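Local coordinates for SusD superfamily protein (PDB 3MYV) that probably binds polysaccharide at the outer membrane, as expected of a SusD-family protein, and carries a bound sodium ion in the crystal, at residues E85-L90 with P143-L148; L195-Y200 with D211-L216; L269-Y274 with V309-K314. All blocks are in the same frame, centred on the assembly; numbering follows the deposited sequence.

How the interactions relate
Interaction 1 lies near the surface and interactions 2 and 3 are buried. Interaction 1 fixes a loop to helix 77-94 mainly through Trp-87, with a single direct hydrogen bond from the indole N-H. In interaction 2 the buried helix pair meets through leucine, alanine and a tyrosine ring; the polar ends of its side chains look elsewhere. Interaction 3 joins a turn to a strand through aromatic rings, with waters bridging the polar groups. The helices, loops and strand that carry the segments differ in all three, but side chains of interactions 1 and 2 both touch helices 103-128 and 160-177. Interactions 1 and 3 lie on opposite sides of the chain's centre, their centres about 38 Å apart.

Interaction 1: E85-L90 with P143-L148; sequences EAWNIL and PLIDHL
The indole NE1 of Trp-87 donates to the backbone O of Ile-145, with 2.9 Å between the two atoms. The bond is bent, 136° at the hydrogen. NE1 stands above the carbonyl plane, and the oxygen is tilted from the ring plane. The rest of the indole packs against the loop backbone. His-147 C sits over the ring centre, 3.7 Å above the plane, and Leu-148 N lies on the same face nearer the rim. Leu-90 CD1, from the same helix as the indole, lies over the opposite face toward the rim. At the pyrrole side, Trp-87 CD1 meets Ile-145 CG2 at 3.5 Å. The side chains of Asn-88 and Leu-148 cross at about a right angle, with Leu-148 CD1 3.7 Å from Asn-88 OD1. An alanine in place of Trp-87 would probably leave Ile-145 O without this donor and open a gap beside the peptide of His-147 and Leu-148. Within the loop, His-147 ND1 donates to Asp-146 OD1 at 2.7 Å, and NE2 of the same ring bonds to Glu-153. Phe-166 of helix 160-177 also touches Trp-87. This is surface packing of a loop on helix 77-94, and the loop bends there through an inverse gamma turn centred on Ile-145.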
loop_
_atom_site.group_PDB
_atom_site.type_symbol
_atom_site.label_atom_id
_atom_site.label_comp_id
_atom_site.label_asym_id
_atom_site.label_seq_id
_atom_site.Cartn_x
_atom_site.Cartn_y
_atom_site.Cartn_z
ATOM N N GLU A 85 12.827 16.101 1.846
ATOM C CA GLU A 85 13.082 16.309 3.301
ATOM C C GLU A 85 13.913 15.152 3.884
ATOM O O GLU A 85 14.818 15.367 4.735
ATOM C CB GLU A 85 11.776 16.483 4.110
ATOM C CG GLU A 85 10.931 17.690 3.738
ATOM C CD GLU A 85 11.631 19.003 4.003
ATOM O OE1 GLU A 85 11.979 19.262 5.163
ATOM O OE2 GLU A 85 11.841 19.776 3.052
ATOM N N ALA A 86 13.642 13.938 3.409
ATOM C CA ALA A 86 14.368 12.754 3.870
ATOM C C ALA A 86 15.860 12.846 3.514
ATOM O O ALA A 86 16.732 12.544 4.335
ATOM C CB ALA A 86 13.765 11.493 3.278
ATOM N N TRP A 87 16.148 13.245 2.283
ATOM C CA TRP A 87 17.549 13.393 1.866
ATOM C C TRP A 87 18.251 14.530 2.610
ATOM O O TRP A 87 19.452 14.447 2.842
ATOM C CB TRP A 87 17.673 13.547 0.340
ATOM C CG TRP A 87 17.734 12.217 -0.327
ATOM C CD1 TRP A 87 16.712 11.565 -0.953
ATOM C CD2 TRP A 87 18.880 11.357 -0.428
ATOM N NE1 TRP A 87 17.151 10.355 -1.438
ATOM C CE2 TRP A 87 18.471 10.198 -1.117
ATOM C CE3 TRP A 87 20.206 11.447 0.014
ATOM C CZ2 TRP A 87 19.352 9.146 -1.407
ATOM C CZ3 TRP A 87 21.073 10.398 -0.261
ATOM C CH2 TRP A 87 20.647 9.272 -0.984
ATOM N N ASN A 88 17.517 15.574 3.000
ATOM C CA ASN A 88 18.104 16.634 3.845
ATOM C C ASN A 88 18.557 16.067 5.193
ATOM O O ASN A 88 19.625 16.441 5.705
ATOM C CB ASN A 88 17.137 17.815 4.022
ATOM C CG ASN A 88 16.997 18.639 2.742
ATOM O OD1 ASN A 88 17.880 18.613 1.883
ATOM N ND2 ASN A 88 15.905 19.383 2.623
ATOM N N ILE A 89 17.790 15.112 5.715
ATOM C CA ILE A 89 18.144 14.437 6.977
ATOM C C ILE A 89 19.409 13.617 6.784
ATOM O O ILE A 89 20.359 13.746 7.564
ATOM C CB ILE A 89 16.985 13.559 7.496
ATOM C CG1 ILE A 89 15.815 14.436 7.955
ATOM C CG2 ILE A 89 17.447 12.619 8.606
ATOM C CD1 ILE A 89 14.507 13.662 8.209
ATOM N N LEU A 90 19.439 12.782 5.741
ATOM C CA LEU A 90 20.597 11.923 5.501
ATOM C C LEU A 90 21.852 12.774 5.312
ATOM O O LEU A 90 22.910 12.446 5.850
ATOM C CB LEU A 90 20.404 11.030 4.266
ATOM C CG LEU A 90 19.338 9.926 4.324
ATOM C CD1 LEU A 90 19.428 9.009 3.081
ATOM C CD2 LEU A 90 19.469 9.114 5.619
ATOM N N PRO A 143 11.020 10.354 -11.864
ATOM C CA PRO A 143 12.381 10.764 -11.519
ATOM C C PRO A 143 12.817 10.065 -10.229
ATOM O O PRO A 143 11.991 9.837 -9.326
ATOM C CB PRO A 143 12.248 12.284 -11.322
ATOM C CG PRO A 143 11.123 12.661 -12.151
ATOM C CD PRO A 143 10.141 11.513 -12.070
ATOM N N LEU A 144 14.090 9.691 -10.167
ATOM C CA LEU A 144 14.605 8.835 -9.107
ATOM C C LEU A 144 15.409 9.661 -8.116
ATOM O O LEU A 144 16.494 10.164 -8.461
ATOM C CB LEU A 144 15.488 7.750 -9.752
ATOM C CG LEU A 144 16.185 6.760 -8.808
ATOM C CD1 LEU A 144 15.183 6.103 -7.902
ATOM C CD2 LEU A 144 17.007 5.708 -9.600
ATOM N N ILE A 145 14.908 9.822 -6.894
ATOM C CA ILE A 145 15.611 10.619 -5.870
ATOM C C ILE A 145 16.526 9.703 -5.071
ATOM O O ILE A 145 16.225 9.290 -3.928
ATOM C CB ILE A 145 14.623 11.392 -4.948
ATOM C CG1 ILE A 145 13.512 12.064 -5.783
ATOM C CG2 ILE A 145 15.339 12.436 -4.108
ATOM C CD1 ILE A 145 14.013 12.990 -6.926
ATOM N N ASP A 146 17.640 9.372 -5.709
ATOM C CA ASP A 146 18.638 8.476 -5.170
ATOM C C ASP A 146 19.858 9.250 -4.708
ATOM O O ASP A 146 20.922 8.672 -4.533
ATOM C CB ASP A 146 19.015 7.385 -6.184
ATOM C CG ASP A 146 19.683 7.936 -7.448
ATOM O OD1 ASP A 146 19.713 9.162 -7.609
ATOM O OD2 ASP A 146 20.169 7.132 -8.288
ATOM N N HIS A 147 19.683 10.550 -4.493
ATOM C CA HIS A 147 20.746 11.443 -4.037
ATOM C C HIS A 147 20.150 12.762 -3.576
ATOM O O HIS A 147 18.958 13.042 -3.797
ATOM C CB HIS A 147 21.711 11.756 -5.182
ATOM C CG HIS A 147 21.051 12.441 -6.336
ATOM N ND1 HIS A 147 20.265 11.765 -7.244
ATOM C CD2 HIS A 147 21.043 13.738 -6.719
ATOM C CE1 HIS A 147 19.813 12.619 -8.146
ATOM N NE2 HIS A 147 20.268 13.826 -7.846
ATOM N N LEU A 148 21.009 13.585 -2.997
ATOM C CA LEU A 148 20.697 14.935 -2.624
ATOM C C LEU A 148 20.669 15.805 -3.876
ATOM O O LEU A 148 21.721 16.022 -4.535
ATOM C CB LEU A 148 21.768 15.476 -1.662
ATOM C CG LEU A 148 21.503 16.882 -1.125
ATOM C CD1 LEU A 148 20.379 16.858 -0.132
ATOM C CD2 LEU A 148 22.756 17.499 -0.501
#

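Interaction 2: L195-Y200 with D211-L216; sequences LLARIY and DLADQL. With EDO (1,2-ethanediol), chain I.
Residues 195-200 and 211-216 are two helical segments running nearly antiparallel, at 155° between their directions. Their axes come within 9.0 Å. The closest backbone pair is Ala-197 with Ala-213, where the CA atoms are 5.8 Å apart. Small residues at this point let the helices approach: Ala-197 CB meets Ala-213 CB at 4.4 Å.

Leu-212 carries most of the side-chain contact. Its chi1 of -179° sets CG anti to the backbone N, beside the carbonyl carbon. Of the two methyls at the fork, CD2 touches three residues of the other helix. CD2 lies 3.6 Å from the backbone N of Ala-197. It also meets CG of Leu-196 at 3.7 Å and CE2 of Tyr-200 at 3.7 Å. The side chains of Leu-196 and Tyr-200 each cross that of Leu-212 at about a right angle. Leu-196 packs on its own helix as well, with CD1 over one face of the Tyr-200 ring, toward the rim. The ring is thus touched by a leucine from each helix. Its hydroxyl is hydrogen-bonded to Glu-172 of helix 160-177.

Arg-198 takes no part in this seam. Its NH1 donates to O2 of a bound 1,2-ethanediol at 2.7 Å, and O2 lies near the guanidinium plane at its edge. NE pairs with Glu-336 and NH2 bonds to Val-331 O, so all three nitrogens of the group are held, which would fix its rotation. The diol probably comes from the crystallisation liquor.

Helices 189-202 and 206-223 follow one another closely in the chain and form an antiparallel helical hairpin, consistent with the TPR-like helical scaffold of SusD proteins.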
loop_
_atom_site.group_PDB
_atom_site.type_symbol
_atom_site.label_atom_id
_atom_site.label_comp_id
_atom_site.label_asym_id
_atom_site.label_seq_id
_atom_site.Cartn_x
_atom_site.Cartn_y
_atom_site.Cartn_z
ATOM N N LEU A 195 8.121 -4.642 4.179
ATOM C CA LEU A 195 8.065 -3.852 2.953
ATOM C C LEU A 195 9.029 -4.433 1.891
ATOM O O LEU A 195 8.675 -4.556 0.709
ATOM C CB LEU A 195 8.393 -2.375 3.252
ATOM C CG LEU A 195 8.424 -1.392 2.087
ATOM C CD1 LEU A 195 7.130 -1.393 1.296
ATOM C CD2 LEU A 195 8.771 0.038 2.551
ATOM N N LEU A 196 10.232 -4.783 2.331
ATOM C CA LEU A 196 11.255 -5.391 1.458
ATOM C C LEU A 196 10.769 -6.712 0.851
ATOM O O LEU A 196 11.043 -6.997 -0.319
ATOM C CB LEU A 196 12.556 -5.610 2.242
ATOM C CG LEU A 196 13.758 -6.163 1.463
ATOM C CD1 LEU A 196 14.028 -5.288 0.238
ATOM C CD2 LEU A 196 15.012 -6.308 2.322
ATOM N N ALA A 197 10.072 -7.546 1.648
ATOM C CA ALA A 197 9.522 -8.798 1.101
ATOM C C ALA A 197 8.517 -8.467 0.000
ATOM O O ALA A 197 8.519 -9.128 -1.042
ATOM C CB ALA A 197 8.880 -9.653 2.175
ATOM N N ARG A 198 7.667 -7.458 0.227
ATOM C CA ARG A 198 6.714 -7.023 -0.819
ATOM C C ARG A 198 7.452 -6.583 -2.069
ATOM O O ARG A 198 7.083 -6.962 -3.197
ATOM C CB ARG A 198 5.802 -5.904 -0.290
ATOM C CG ARG A 198 4.802 -5.339 -1.274
ATOM C CD ARG A 198 4.363 -3.955 -0.857
ATOM N NE ARG A 198 3.472 -3.999 0.310
ATOM C CZ ARG A 198 2.959 -2.926 0.896
ATOM N NH1 ARG A 198 3.265 -1.707 0.450
ATOM N NH2 ARG A 198 2.154 -3.063 1.941
ATOM N N ILE A 199 8.488 -5.754 -1.887
ATOM C CA ILE A 199 9.192 -5.195 -3.030
ATOM C C ILE A 199 9.930 -6.297 -3.801
ATOM O O ILE A 199 9.921 -6.299 -5.044
ATOM C CB ILE A 199 10.092 -3.981 -2.612
ATOM C CG1 ILE A 199 9.193 -2.783 -2.235
ATOM C CG2 ILE A 199 11.063 -3.553 -3.745
ATOM C CD1 ILE A 199 9.922 -1.662 -1.446
ATOM N N TYR A 200 10.558 -7.233 -3.088
ATOM C CA TYR A 200 11.162 -8.402 -3.762
ATOM C C TYR A 200 10.117 -9.094 -4.651
ATOM O O TYR A 200 10.376 -9.406 -5.815
ATOM C CB TYR A 200 11.684 -9.432 -2.760
ATOM C CG TYR A 200 13.005 -9.154 -2.078
ATOM C CD1 TYR A 200 14.082 -8.574 -2.750
ATOM C CD2 TYR A 200 13.179 -9.502 -0.730
ATOM C CE1 TYR A 200 15.300 -8.358 -2.093
ATOM C CE2 TYR A 200 14.348 -9.286 -0.091
ATOM C CZ TYR A 200 15.415 -8.714 -0.764
ATOM O OH TYR A 200 16.586 -8.506 -0.062
ATOM N N ASP A 211 12.028 -16.315 1.138
ATOM C CA ASP A 211 12.951 -16.559 2.243
ATOM C C ASP A 211 12.808 -15.474 3.320
ATOM O O ASP A 211 12.850 -15.771 4.516
ATOM C CB ASP A 211 14.392 -16.597 1.762
ATOM C CG ASP A 211 14.739 -17.827 0.960
ATOM O OD1 ASP A 211 13.998 -18.816 0.994
ATOM O OD2 ASP A 211 15.797 -17.787 0.295
ATOM N N LEU A 212 12.647 -14.222 2.892
ATOM C CA LEU A 212 12.476 -13.113 3.827
ATOM C C LEU A 212 11.135 -13.203 4.535
ATOM O O LEU A 212 11.057 -13.024 5.768
ATOM C CB LEU A 212 12.623 -11.752 3.117
ATOM C CG LEU A 212 12.482 -10.504 4.017
ATOM C CD1 LEU A 212 13.364 -10.576 5.270
ATOM C CD2 LEU A 212 12.817 -9.239 3.247
ATOM N N ALA A 213 10.072 -13.466 3.776
ATOM C CA ALA A 213 8.712 -13.516 4.366
ATOM C C ALA A 213 8.651 -14.651 5.381
ATOM O O ALA A 213 8.129 -14.494 6.480
ATOM C CB ALA A 213 7.622 -13.715 3.282
ATOM N N ASP A 214 9.232 -15.783 5.013
ATOM C CA ASP A 214 9.307 -16.950 5.904
ATOM C C ASP A 214 10.053 -16.617 7.201
ATOM O O ASP A 214 9.595 -16.967 8.296
ATOM C CB ASP A 214 9.993 -18.102 5.150
ATOM C CG ASP A 214 10.185 -19.348 6.020
ATOM O OD1 ASP A 214 9.192 -19.987 6.418
ATOM O OD2 ASP A 214 11.346 -19.650 6.298
ATOM N N GLN A 215 11.209 -15.949 7.099
ATOM C CA GLN A 215 12.013 -15.700 8.292
ATOM C C GLN A 215 11.345 -14.663 9.171
ATOM O O GLN A 215 11.443 -14.734 10.402
ATOM C CB GLN A 215 13.433 -15.235 7.940
ATOM C CG GLN A 215 14.367 -15.210 9.162
ATOM C CD GLN A 215 14.520 -16.583 9.797
ATOM O OE1 GLN A 215 14.936 -17.538 9.137
ATOM N NE2 GLN A 215 14.178 -16.694 11.072
ATOM N N LEU A 216 10.682 -13.690 8.539
ATOM C CA LEU A 216 9.982 -12.627 9.259
ATOM C C LEU A 216 8.830 -13.218 10.066
ATOM O O LEU A 216 8.595 -12.825 11.225
ATOM C CB LEU A 216 9.476 -11.559 8.246
ATOM C CG LEU A 216 8.739 -10.330 8.783
ATOM C CD1 LEU A 216 9.586 -9.607 9.796
ATOM C CD2 LEU A 216 8.343 -9.360 7.626
HETATM C C1 EDO I . -0.789 0.444 0.609
HETATM O O1 EDO I . -1.045 -0.400 -0.506
HETATM C C2 EDO I . 0.432 -0.049 1.392
HETATM O O2 EDO I . 1.692 0.425 0.808
#

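Interaction 3: L269-Y274 with V309-K314; sequences LNWYGY and VWWLYK
The indole of Trp-311 carries CB of Trp-271 on one face. That CB stands 3.3 Å from the centroid of the Trp-311 five-membered ring, nearly along its normal, as a CH-pi contact. The two indoles are tilted by 27° and slid apart, so they barely overlap; their five-membered rings are 5.1 Å apart between centroids. At the edge of Trp-311, in the ring plane, NE1 donates to a water at 2.9 Å. The same water bonds to Tyr-272 OH. One face of the Tyr-272 ring carries Trp-271 CD1 over its centre. Although the Trp-271 indole leads away from the strand, its CZ3 still meets Val-309 CG2 at 3.9 Å.

Asn-270 lies alongside Trp-311 and points the same way, its amide turned 53° from the ring. ND2 is 3.6 Å from Trp-311 CZ3 and donates to a second water, which has a weak bond to Tyr-313 OH. OD1 accepts from Tyr-272 N at 2.9 Å. This Asx turn holds the amide in place and starts the type I turn from Asn-270 to Gly-273. A third water takes the hydrogen of Leu-312 N and donates to Leu-269 O, bridging the two backbones.

Strand 307-312 pairs with strand 299-304 in a two-stranded antiparallel sheet, and Trp-271 also touches Asn-302 there. The CB of Trp-310 points away from the turn, and its side chain touches Ala-284 and Leu-288 of helix 281-288. The turn after helix 265-268 is thus packed against one side of this hairpin, with strand 277-279 touching Trp-310 and Leu-312.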
loop_
_atom_site.group_PDB
_atom_site.type_symbol
_atom_site.label_atom_id
_atom_site.label_comp_id
_atom_site.label_asym_id
_atom_site.label_seq_id
_atom_site.Cartn_x
_atom_site.Cartn_y
_atom_site.Cartn_z
ATOM N N LEU A 269 -14.945 6.135 3.094
ATOM C CA LEU A 269 -15.548 4.826 2.795
ATOM C C LEU A 269 -16.868 4.607 3.551
ATOM O O LEU A 269 -17.632 3.706 3.238
ATOM C CB LEU A 269 -14.599 3.678 3.140
ATOM C CG LEU A 269 -13.437 3.371 2.184
ATOM C CD1 LEU A 269 -12.859 2.024 2.531
ATOM C CD2 LEU A 269 -13.875 3.386 0.722
ATOM N N ASN A 270 -17.082 5.372 4.595
ATOM C CA ASN A 270 -18.226 5.123 5.479
ATOM C C ASN A 270 -19.533 5.643 4.875
ATOM O O ASN A 270 -19.621 6.788 4.425
ATOM C CB ASN A 270 -17.966 5.768 6.838
ATOM C CG ASN A 270 -18.856 5.251 7.901
ATOM O OD1 ASN A 270 -20.041 5.609 7.975
ATOM N ND2 ASN A 270 -18.287 4.433 8.808
ATOM N N TRP A 271 -20.555 4.801 4.919
ATOM C CA TRP A 271 -21.866 5.118 4.360
ATOM C C TRP A 271 -22.426 6.396 4.991
ATOM O O TRP A 271 -23.056 7.212 4.311
ATOM C CB TRP A 271 -22.833 3.949 4.610
ATOM C CG TRP A 271 -24.230 4.187 4.141
ATOM C CD1 TRP A 271 -25.246 4.755 4.844
ATOM C CD2 TRP A 271 -24.751 3.892 2.844
ATOM N NE1 TRP A 271 -26.364 4.839 4.070
ATOM C CE2 TRP A 271 -26.096 4.305 2.836
ATOM C CE3 TRP A 271 -24.206 3.313 1.679
ATOM C CZ2 TRP A 271 -26.914 4.164 1.717
ATOM C CZ3 TRP A 271 -25.021 3.165 0.567
ATOM C CH2 TRP A 271 -26.359 3.589 0.594
ATOM N N TYR A 272 -22.165 6.539 6.289
ATOM C CA TYR A 272 -22.655 7.669 7.088
ATOM C C TYR A 272 -21.741 8.898 7.051
ATOM O O TYR A 272 -22.076 9.934 7.640
ATOM C CB TYR A 272 -22.862 7.211 8.519
ATOM C CG TYR A 272 -23.842 6.066 8.551
ATOM C CD1 TYR A 272 -25.205 6.300 8.422
ATOM C CD2 TYR A 272 -23.390 4.751 8.619
ATOM C CE1 TYR A 272 -26.120 5.248 8.372
ATOM C CE2 TYR A 272 -24.282 3.682 8.598
ATOM C CZ TYR A 272 -25.641 3.935 8.482
ATOM O OH TYR A 272 -26.504 2.878 8.437
ATOM N N GLY A 273 -20.594 8.755 6.383
ATOM C CA GLY A 273 -19.604 9.829 6.211
ATOM C C GLY A 273 -19.791 10.441 4.829
ATOM O O GLY A 273 -20.859 10.953 4.522
ATOM N N TYR A 274 -18.787 10.341 3.961
ATOM C CA TYR A 274 -18.945 10.913 2.633
ATOM C C TYR A 274 -19.344 9.893 1.556
ATOM O O TYR A 274 -19.535 10.251 0.390
ATOM C CB TYR A 274 -17.718 11.753 2.246
ATOM C CG TYR A 274 -17.901 13.241 2.512
ATOM C CD1 TYR A 274 -18.986 13.927 1.983
ATOM C CD2 TYR A 274 -16.985 13.967 3.276
ATOM C CE1 TYR A 274 -19.171 15.287 2.205
ATOM C CE2 TYR A 274 -17.149 15.342 3.483
ATOM C CZ TYR A 274 -18.249 15.997 2.946
ATOM O OH TYR A 274 -18.464 17.346 3.147
ATOM N N VAL A 309 -26.687 -2.571 -2.235
ATOM C CA VAL A 309 -25.228 -2.474 -2.332
ATOM C C VAL A 309 -24.624 -2.797 -0.972
ATOM O O VAL A 309 -25.332 -2.864 0.040
ATOM C CB VAL A 309 -24.729 -1.083 -2.800
ATOM C CG1 VAL A 309 -25.361 -0.748 -4.159
ATOM C CG2 VAL A 309 -25.016 0.014 -1.734
ATOM N N TRP A 310 -23.315 -3.005 -0.964
ATOM C CA TRP A 310 -22.596 -3.258 0.271
ATOM C C TRP A 310 -21.407 -2.297 0.361
ATOM O O TRP A 310 -20.652 -2.108 -0.612
ATOM C CB TRP A 310 -22.104 -4.698 0.332
ATOM C CG TRP A 310 -23.194 -5.727 0.453
ATOM C CD1 TRP A 310 -23.647 -6.319 1.596
ATOM C CD2 TRP A 310 -23.945 -6.302 -0.621
ATOM N NE1 TRP A 310 -24.651 -7.207 1.305
ATOM C CE2 TRP A 310 -24.849 -7.224 -0.049
ATOM C CE3 TRP A 310 -23.945 -6.122 -2.008
ATOM C CZ2 TRP A 310 -25.736 -7.963 -0.810
ATOM C CZ3 TRP A 310 -24.839 -6.855 -2.770
ATOM C CH2 TRP A 310 -25.719 -7.772 -2.168
ATOM N N TRP A 311 -21.236 -1.716 1.549
ATOM C CA TRP A 311 -20.100 -0.849 1.808
ATOM C C TRP A 311 -19.181 -1.550 2.779
ATOM O O TRP A 311 -19.566 -2.513 3.435
ATOM C CB TRP A 311 -20.532 0.547 2.305
ATOM C CG TRP A 311 -21.252 0.657 3.598
ATOM C CD1 TRP A 311 -22.600 0.483 3.793
ATOM C CD2 TRP A 311 -20.713 1.030 4.880
ATOM N NE1 TRP A 311 -22.917 0.713 5.107
ATOM C CE2 TRP A 311 -21.776 1.058 5.789
ATOM C CE3 TRP A 311 -19.424 1.338 5.341
ATOM C CZ2 TRP A 311 -21.597 1.349 7.158
ATOM C CZ3 TRP A 311 -19.254 1.654 6.667
ATOM C CH2 TRP A 311 -20.327 1.655 7.568
ATOM N N LEU A 312 -17.944 -1.085 2.821
ATOM C CA LEU A 312 -16.899 -1.764 3.549
ATOM C C LEU A 312 -16.702 -1.046 4.880
ATOM O O LEU A 312 -16.258 0.095 4.929
ATOM C CB LEU A 312 -15.572 -1.764 2.796
ATOM C CG LEU A 312 -14.427 -2.493 3.512
ATOM C CD1 LEU A 312 -14.740 -3.986 3.643
ATOM C CD2 LEU A 312 -13.080 -2.245 2.752
ATOM N N TYR A 313 -16.996 -1.758 5.948
ATOM C CA TYR A 313 -16.842 -1.239 7.268
ATOM C C TYR A 313 -15.615 -1.868 7.943
ATOM O O TYR A 313 -15.680 -2.567 8.964
ATOM C CB TYR A 313 -18.141 -1.455 8.029
ATOM C CG TYR A 313 -18.235 -0.699 9.325
ATOM C CD1 TYR A 313 -17.574 0.528 9.504
ATOM C CD2 TYR A 313 -19.018 -1.176 10.363
ATOM C CE1 TYR A 313 -17.695 1.232 10.667
ATOM C CE2 TYR A 313 -19.125 -0.464 11.574
ATOM C CZ TYR A 313 -18.454 0.725 11.704
ATOM O OH TYR A 313 -18.570 1.441 12.874
ATOM N N LYS A 314 -14.471 -1.576 7.345
ATOM C CA LYS A 314 -13.194 -2.039 7.834
ATOM C C LYS A 314 -12.520 -1.004 8.736
ATOM O O LYS A 314 -11.711 -1.370 9.576
ATOM C CB LYS A 314 -12.293 -2.462 6.657
ATOM C CG LYS A 314 -10.907 -2.885 7.063
ATOM C CD LYS A 314 -10.113 -3.470 5.907
ATOM C CE LYS A 314 -10.166 -4.959 5.837
ATOM N NZ LYS A 314 -9.301 -5.613 4.738
HETATM O O HOH W 1 -17.249 1.489 1.593
HETATM O O HOH W 2 -19.657 3.957 11.358
HETATM O O HOH W 3 -25.490 0.796 6.450
#